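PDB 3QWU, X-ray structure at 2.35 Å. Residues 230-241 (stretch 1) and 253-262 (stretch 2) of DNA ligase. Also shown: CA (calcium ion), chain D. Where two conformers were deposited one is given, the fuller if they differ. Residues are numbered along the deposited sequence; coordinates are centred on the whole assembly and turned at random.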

ATOM      1  N   TYR A 230       9.466 -15.310 -12.953  1.00 32.15           N
ATOM      2  CA  TYR A 230       8.492 -14.472 -13.608  1.00 31.47           C
ATOM      3  C   TYR A 230       7.107 -15.067 -13.347  1.00 31.23           C
ATOM      4  O   TYR A 230       6.938 -16.301 -13.430  1.00 29.50           O
ATOM      5  CB  TYR A 230       8.815 -14.384 -15.092  1.00 31.41           C
ATOM      6  CG  TYR A 230       7.842 -13.581 -15.859  1.00 31.27           C
ATOM      7  CD1 TYR A 230       6.752 -14.183 -16.499  1.00 31.13           C
ATOM      8  CD2 TYR A 230       7.994 -12.186 -15.959  1.00 32.05           C
ATOM      9  CE1 TYR A 230       5.818 -13.395 -17.238  1.00 32.26           C
ATOM     10  CE2 TYR A 230       7.096 -11.393 -16.663  1.00 30.88           C
ATOM     11  CZ  TYR A 230       5.994 -11.989 -17.303  1.00 33.29           C
ATOM     12  OH  TYR A 230       5.096 -11.167 -17.976  1.00 33.84           O
ATOM     13  N   ILE A 231       6.141 -14.180 -13.011  1.00 30.53           N
ATOM     14  CA  ILE A 231       4.786 -14.554 -12.552  1.00 30.13           C
ATOM     15  C   ILE A 231       3.740 -14.206 -13.638  1.00 29.31           C
ATOM     16  O   ILE A 231       3.849 -13.200 -14.348  1.00 28.74           O
ATOM     17  CB  ILE A 231       4.467 -13.830 -11.213  1.00 29.92           C
ATOM     18  CG1 ILE A 231       5.719 -13.928 -10.282  1.00 35.52           C
ATOM     19  CG2 ILE A 231       3.187 -14.367 -10.483  1.00 28.93           C
ATOM     20  CD1 ILE A 231       6.069 -15.290  -9.492  1.00 31.90           C
ATOM     21  N   THR A 232       2.741 -15.056 -13.786  1.00 28.64           N
ATOM     22  CA  THR A 232       1.653 -14.784 -14.720  1.00 28.62           C
ATOM     23  C   THR A 232       0.750 -13.683 -14.166  1.00 29.43           C
ATOM     24  O   THR A 232       0.710 -13.430 -12.961  1.00 28.52           O
ATOM     25  CB  THR A 232       0.820 -16.025 -14.967  1.00 29.19           C
ATOM     26  OG1 THR A 232       0.258 -16.497 -13.716  1.00 24.78           O
ATOM     27  CG2 THR A 232       1.698 -17.143 -15.646  1.00 29.20           C
ATOM     28  N   SER A 233       0.020 -13.018 -15.053  1.00 30.48           N
ATOM     29  CA  SER A 233      -0.846 -11.960 -14.619  1.00 31.34           C
ATOM     30  C   SER A 233      -1.972 -12.562 -13.829  1.00 31.19           C
ATOM     31  O   SER A 233      -2.361 -11.979 -12.812  1.00 28.83           O
ATOM     32  CB  SER A 233      -1.369 -11.162 -15.782  1.00 32.51           C
ATOM     33  OG  SER A 233      -1.874 -12.034 -16.703  1.00 35.10           O
ATOM     34  N   TYR A 234      -2.444 -13.751 -14.256  1.00 31.64           N
ATOM     35  CA  TYR A 234      -3.434 -14.488 -13.465  1.00 31.90           C
ATOM     36  C   TYR A 234      -3.030 -14.668 -12.001  1.00 30.34           C
ATOM     37  O   TYR A 234      -3.812 -14.390 -11.076  1.00 29.68           O
ATOM     38  CB  TYR A 234      -3.725 -15.848 -14.071  1.00 33.23           C
ATOM     39  CG  TYR A 234      -4.507 -16.790 -13.160  1.00 37.81           C
ATOM     40  CD1 TYR A 234      -3.846 -17.532 -12.135  1.00 40.19           C
ATOM     41  CD2 TYR A 234      -5.894 -16.959 -13.316  1.00 40.18           C
ATOM     42  CE1 TYR A 234      -4.547 -18.390 -11.325  1.00 40.65           C
ATOM     43  CE2 TYR A 234      -6.609 -17.822 -12.493  1.00 41.15           C
ATOM     44  CZ  TYR A 234      -5.939 -18.523 -11.519  1.00 41.83           C
ATOM     45  OH  TYR A 234      -6.634 -19.393 -10.714  1.00 47.56           O
ATOM     46  N   ALA A 235      -1.811 -15.115 -11.763  1.00 29.65           N
ATOM     47  CA  ALA A 235      -1.394 -15.342 -10.390  1.00 28.06           C
ATOM     48  C   ALA A 235      -1.239 -14.041  -9.663  1.00 28.08           C
ATOM     49  O   ALA A 235      -1.501 -13.966  -8.487  1.00 30.25           O
ATOM     50  CB  ALA A 235      -0.099 -16.115 -10.351  1.00 26.85           C
ATOM     51  N   ASN A 236      -0.732 -13.022 -10.324  1.00 28.88           N
ATOM     52  CA  ASN A 236      -0.622 -11.722  -9.706  1.00 30.34           C
ATOM     53  C   ASN A 236      -1.986 -11.188  -9.282  1.00 29.71           C
ATOM     54  O   ASN A 236      -2.165 -10.797  -8.141  1.00 29.59           O
ATOM     55  CB  ASN A 236       0.074 -10.709 -10.659  1.00 31.61           C
ATOM     56  CG  ASN A 236       1.563 -10.909 -10.721  1.00 34.96           C
ATOM     57  OD1 ASN A 236       2.219 -11.046  -9.673  1.00 44.45           O
ATOM     58  ND2 ASN A 236       2.135 -10.868 -11.920  1.00 36.14           N
ATOM     59  N   LEU A 237      -2.961 -11.257 -10.189  1.00 29.45           N
ATOM     60  CA  LEU A 237      -4.320 -10.903  -9.849  1.00 30.10           C
ATOM     61  C   LEU A 237      -4.865 -11.682  -8.607  1.00 30.40           C
ATOM     62  O   LEU A 237      -5.368 -11.086  -7.667  1.00 30.37           O
ATOM     63  CB  LEU A 237      -5.223 -11.099 -11.053  1.00 29.46           C
ATOM     64  CG  LEU A 237      -5.016 -10.073 -12.147  1.00 30.83           C
ATOM     65  CD1 LEU A 237      -5.700 -10.546 -13.434  1.00 32.54           C
ATOM     66  CD2 LEU A 237      -5.495  -8.701 -11.690  1.00 28.11           C
ATOM     67  N   MET A 238      -4.748 -13.005  -8.640  1.00 31.48           N
ATOM     68  CA  MET A 238      -5.265 -13.876  -7.604  1.00 32.68           C
ATOM     69  C   MET A 238      -4.584 -13.543  -6.255  1.00 31.59           C
ATOM     70  O   MET A 238      -5.209 -13.622  -5.221  1.00 31.85           O
ATOM     71  CB  MET A 238      -4.957 -15.342  -7.934  1.00 32.81           C
ATOM     72  CG  MET A 238      -6.028 -16.212  -8.463  1.00 41.33           C
ATOM     73  SD  MET A 238      -7.749 -16.047  -7.815  1.00 53.35           S
ATOM     74  CE  MET A 238      -8.364 -14.819  -9.021  1.00 51.25           C
ATOM     75  N   ASP A 239      -3.302 -13.215  -6.272  1.00 30.76           N
ATOM     76  CA  ASP A 239      -2.667 -12.783  -5.025  1.00 31.65           C
ATOM     77  C   ASP A 239      -3.358 -11.564  -4.469  1.00 32.71           C
ATOM     78  O   ASP A 239      -3.605 -11.530  -3.266  1.00 33.81           O
ATOM     79  CB  ASP A 239      -1.184 -12.498  -5.149  1.00 30.71           C
ATOM     80  CG  ASP A 239      -0.373 -13.764  -5.310  1.00 30.91           C
ATOM     81  OD1 ASP A 239      -0.878 -14.869  -5.023  1.00 29.27           O
ATOM     82  OD2 ASP A 239       0.777 -13.640  -5.731  1.00 32.46           O
ATOM     83  N   ILE A 240      -3.707 -10.591  -5.320  1.00 32.55           N
ATOM     84  CA  ILE A 240      -4.303  -9.388  -4.788  1.00 32.77           C
ATOM     85  C   ILE A 240      -5.622  -9.780  -4.149  1.00 32.83           C
ATOM     86  O   ILE A 240      -5.869  -9.470  -2.999  1.00 32.41           O
ATOM     87  CB  ILE A 240      -4.449  -8.294  -5.852  1.00 33.20           C
ATOM     88  CG1 ILE A 240      -3.084  -7.915  -6.371  1.00 32.74           C
ATOM     89  CG2 ILE A 240      -5.106  -7.098  -5.238  1.00 33.05           C
ATOM     90  CD1 ILE A 240      -3.086  -6.856  -7.427  1.00 32.20           C
ATOM     91  N   LYS A 241      -6.419 -10.557  -4.868  1.00 33.42           N
ATOM     92  CA  LYS A 241      -7.741 -10.981  -4.374  1.00 34.62           C
ATOM     93  C   LYS A 241      -7.730 -11.807  -3.114  1.00 35.20           C
ATOM     94  O   LYS A 241      -8.510 -11.537  -2.187  1.00 35.32           O
ATOM     95  CB  LYS A 241      -8.476 -11.775  -5.450  1.00 35.37           C
ATOM     96  CG  LYS A 241      -9.728 -12.559  -4.987  1.00 40.91           C
ATOM     97  CD  LYS A 241     -11.037 -12.008  -5.504  1.00 45.58           C
ATOM     98  CE  LYS A 241     -12.251 -12.857  -5.081  1.00 48.51           C
ATOM     99  NZ  LYS A 241     -13.187 -13.114  -6.279  1.00 54.66           N
ATOM    100  N   GLU A 253       5.419  -2.016  -0.034  1.00 72.92           N
ATOM    101  CA  GLU A 253       5.280  -1.931  -1.490  1.00 72.07           C
ATOM    102  C   GLU A 253       4.419  -3.039  -2.070  1.00 69.80           C
ATOM    103  O   GLU A 253       4.737  -3.503  -3.135  1.00 69.96           O
ATOM    104  CB  GLU A 253       6.655  -2.013  -2.201  1.00 72.99           C
ATOM    105  CG  GLU A 253       7.738  -0.974  -1.857  1.00 76.11           C
ATOM    106  CD  GLU A 253       8.970  -1.054  -2.789  1.00 79.44           C
ATOM    107  OE1 GLU A 253       8.952  -1.864  -3.762  1.00 81.61           O
ATOM    108  OE2 GLU A 253       9.948  -0.297  -2.550  1.00 79.46           O
ATOM    109  N   TYR A 254       3.357  -3.509  -1.425  1.00 68.27           N
ATOM    110  CA  TYR A 254       2.474  -4.456  -2.155  1.00 66.59           C
ATOM    111  C   TYR A 254       1.847  -3.712  -3.387  1.00 65.63           C
ATOM    112  O   TYR A 254       1.696  -4.311  -4.452  1.00 65.66           O
ATOM    113  CB  TYR A 254       1.392  -5.088  -1.242  1.00 66.30           C
ATOM    114  CG  TYR A 254       1.248  -6.616  -1.304  1.00 65.37           C
ATOM    115  CD1 TYR A 254       2.198  -7.475  -0.718  1.00 66.11           C
ATOM    116  CD2 TYR A 254       0.135  -7.207  -1.902  1.00 67.07           C
ATOM    117  CE1 TYR A 254       2.052  -8.921  -0.757  1.00 65.62           C
ATOM    118  CE2 TYR A 254      -0.019  -8.625  -1.966  1.00 66.48           C
ATOM    119  CZ  TYR A 254       0.937  -9.482  -1.395  1.00 66.44           C
ATOM    120  OH  TYR A 254       0.734 -10.868  -1.482  1.00 62.99           O
ATOM    121  N   TYR A 255       1.546  -2.403  -3.258  1.00 64.30           N
ATOM    122  CA  TYR A 255       0.829  -1.684  -4.323  1.00 62.51           C
ATOM    123  C   TYR A 255       1.729  -1.503  -5.483  1.00 61.00           C
ATOM    124  O   TYR A 255       1.545  -2.132  -6.531  1.00 60.72           O
ATOM    125  CB  TYR A 255       0.253  -0.296  -3.885  1.00 62.94           C
ATOM    126  CG  TYR A 255      -0.921  -0.494  -3.005  1.00 62.24           C
ATOM    127  CD1 TYR A 255      -0.799  -0.360  -1.628  1.00 61.51           C
ATOM    128  CD2 TYR A 255      -2.144  -0.911  -3.535  1.00 61.97           C
ATOM    129  CE1 TYR A 255      -1.847  -0.620  -0.805  1.00 61.75           C
ATOM    130  CE2 TYR A 255      -3.218  -1.155  -2.720  1.00 62.31           C
ATOM    131  CZ  TYR A 255      -3.057  -1.008  -1.341  1.00 63.20           C
ATOM    132  OH  TYR A 255      -4.091  -1.265  -0.482  1.00 64.04           O
ATOM    133  N   THR A 256       2.701  -0.624  -5.293  1.00 59.11           N
ATOM    134  CA  THR A 256       3.649  -0.331  -6.326  1.00 58.40           C
ATOM    135  C   THR A 256       4.178  -1.629  -7.052  1.00 56.09           C
ATOM    136  O   THR A 256       4.504  -1.601  -8.253  1.00 55.19           O
ATOM    137  CB  THR A 256       4.791   0.573  -5.754  1.00 59.89           C
ATOM    138  OG1 THR A 256       5.971   0.467  -6.568  1.00 62.88           O
ATOM    139  CG2 THR A 256       5.139   0.224  -4.277  1.00 61.30           C
ATOM    140  N   ASN A 257       4.211  -2.759  -6.329  1.00 52.97           N
ATOM    141  CA  ASN A 257       4.894  -3.949  -6.792  1.00 50.32           C
ATOM    142  C   ASN A 257       4.031  -4.884  -7.600  1.00 46.76           C
ATOM    143  O   ASN A 257       4.397  -5.235  -8.700  1.00 44.54           O
ATOM    144  CB  ASN A 257       5.505  -4.700  -5.620  1.00 50.19           C
ATOM    145  CG  ASN A 257       6.649  -5.535  -6.037  1.00 50.89           C
ATOM    146  OD1 ASN A 257       6.481  -6.683  -6.456  1.00 46.16           O
ATOM    147  ND2 ASN A 257       7.853  -4.948  -5.970  1.00 55.32           N
ATOM    148  N   ARG A 258       2.894  -5.303  -7.061  1.00 43.89           N
ATOM    149  CA  ARG A 258       2.039  -6.220  -7.826  1.00 41.77           C
ATOM    150  C   ARG A 258       1.310  -5.553  -9.013  1.00 39.74           C
ATOM    151  O   ARG A 258       1.066  -6.179 -10.033  1.00 38.30           O
ATOM    152  CB  ARG A 258       1.125  -7.003  -6.899  1.00 42.54           C
ATOM    153  CG  ARG A 258       1.763  -8.370  -6.476  1.00 43.47           C
ATOM    154  CD  ARG A 258       1.090  -8.999  -5.298  1.00 47.33           C
ATOM    155  NE  ARG A 258       1.887 -10.108  -4.763  1.00 49.05           N
ATOM    156  CZ  ARG A 258       2.916  -9.982  -3.931  1.00 49.53           C
ATOM    157  NH1 ARG A 258       3.308  -8.786  -3.478  1.00 51.30           N
ATOM    158  NH2 ARG A 258       3.563 -11.083  -3.552  1.00 51.19           N
ATOM    159  N   ILE A 259       1.055  -4.253  -8.886  1.00 37.93           N
ATOM    160  CA  ILE A 259       0.482  -3.471  -9.954  1.00 36.44           C
ATOM    161  C   ILE A 259       1.483  -3.233 -11.070  1.00 35.77           C
ATOM    162  O   ILE A 259       1.146  -3.389 -12.242  1.00 34.90           O
ATOM    163  CB  ILE A 259      -0.061  -2.115  -9.424  1.00 36.10           C
ATOM    164  CG1 ILE A 259      -1.249  -2.397  -8.502  1.00 36.15           C
ATOM    165  CG2 ILE A 259      -0.468  -1.239 -10.563  1.00 34.40           C
ATOM    166  CD1 ILE A 259      -1.393  -1.430  -7.361  1.00 36.37           C
ATOM    167  N   LEU A 260       2.705  -2.828 -10.704  1.00 35.00           N
ATOM    168  CA  LEU A 260       3.781  -2.740 -11.675  1.00 34.79           C
ATOM    169  C   LEU A 260       4.003  -4.057 -12.421  1.00 33.45           C
ATOM    170  O   LEU A 260       4.414  -4.043 -13.564  1.00 33.85           O
ATOM    171  CB  LEU A 260       5.099  -2.249 -11.039  1.00 35.73           C
ATOM    172  CG  LEU A 260       5.216  -0.704 -10.990  1.00 36.76           C
ATOM    173  CD1 LEU A 260       6.439  -0.179 -10.232  1.00 36.64           C
ATOM    174  CD2 LEU A 260       5.221  -0.208 -12.374  1.00 37.57           C
ATOM    175  N   ARG A 261       3.794  -5.191 -11.781  1.00 31.77           N
ATOM    176  CA  ARG A 261       3.930  -6.453 -12.520  1.00 31.88           C
ATOM    177  C   ARG A 261       2.880  -6.534 -13.627  1.00 30.49           C
ATOM    178  O   ARG A 261       3.177  -6.893 -14.733  1.00 29.49           O
ATOM    179  CB  ARG A 261       3.781  -7.645 -11.612  1.00 30.71           C
ATOM    180  CG  ARG A 261       4.992  -7.907 -10.748  1.00 33.18           C
ATOM    181  CD  ARG A 261       4.572  -8.990  -9.670  1.00 36.91           C
ATOM    182  NE  ARG A 261       5.302  -8.862  -8.397  1.00 35.50           N
ATOM    183  CZ  ARG A 261       5.146  -9.682  -7.389  1.00 34.96           C
ATOM    184  NH1 ARG A 261       4.302 -10.721  -7.464  1.00 36.53           N
ATOM    185  NH2 ARG A 261       5.871  -9.497  -6.322  1.00 39.41           N
ATOM    186  N   LEU A 262       1.651  -6.172 -13.302  1.00 30.66           N
ATOM    187  CA  LEU A 262       0.568  -6.194 -14.274  0.50 30.76           C
ATOM    188  C   LEU A 262       0.788  -5.098 -15.312  1.00 31.58           C
ATOM    189  O   LEU A 262       0.683  -5.351 -16.497  1.00 32.40           O
ATOM    190  CB  LEU A 262      -0.779  -6.031 -13.581  0.50 30.77           C
ATOM    191  CG  LEU A 262      -2.029  -6.047 -14.478  0.50 31.28           C
ATOM    192  CD1 LEU A 262      -2.327  -7.433 -15.052  0.50 31.32           C
ATOM    193  CD2 LEU A 262      -3.225  -5.536 -13.696  0.50 30.41           C
TER
HETATM  194 CA    CA D 601      -0.817 -17.140  -6.161  1.00 84.06          CA
HETATM  195  O   HOH W   1       1.676  -9.706 -14.884  1.00 24.63           O
HETATM  196  O   HOH W   2       1.079 -15.999  -6.516  1.00 40.16           O
HETATM  197  O   HOH W   3       0.493 -17.121  -4.212  1.00 46.79           O

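Helices 233-241 and 254-262 run roughly antiparallel, their directions 150° apart and their axes 9.8 Å apart at closest approach. The start of the first therefore lies beside the far part of the second: CA of Ser-233 is 5.9 Å from CA of Leu-262, and CA of Asn-236 is 6.4 Å from CA of Arg-258. Before the first helix, Thr-232 caps its N terminus; Thr-232 OG1 accepts from the backbone N of Ala-235 (3.2 Å), satisfying an amide that has no preceding turn to bond to.

Polar pairing is led by Asn-236, which points toward the partner helix. Asn-236 OD1 accepts a hydrogen bond from NH1 of Arg-261 (3.1 Å, 163°), meeting the guanidinium at its edge, where the N-H groups point. The amide's other end also serves the interface: Asn-236 ND2 donates to the O of water 1 (3.2 Å), which in turn donates a weak bond to the backbone O of Arg-261 (3.2 Å). An amide suits this place because it can accept and donate at once. Arg-261 is further held within its own helix, Arg-261 NH2 donating to OD1 of Asn-257 one turn earlier (2.9 Å).

The charged pair is looser. Asp-239 OD2 and Arg-258 NE form a long salt bridge at 3.8 Å, with the carboxylate near the guanidinium plane. The other carboxylate oxygen, Asp-239 OD1, binds the calcium ion at 2.5 Å, so one aspartate faces two positive partners.

Apolar contacts fill in around these bonds. Leu-237 CD2 reaches Leu-262 CD2 at 4.4 Å, although the CA-to-CB bond of Leu-237 points away, and CB of Ser-233 lies 3.9 Å from Leu-262 CD1, a carbon contact made by the serine's methylene while its hydroxyl is hydrogen-bonded elsewhere in the structure. Ile-240 CD1 packs 4.2 Å from CB of Arg-258, using the aliphatic part of a charged side chain.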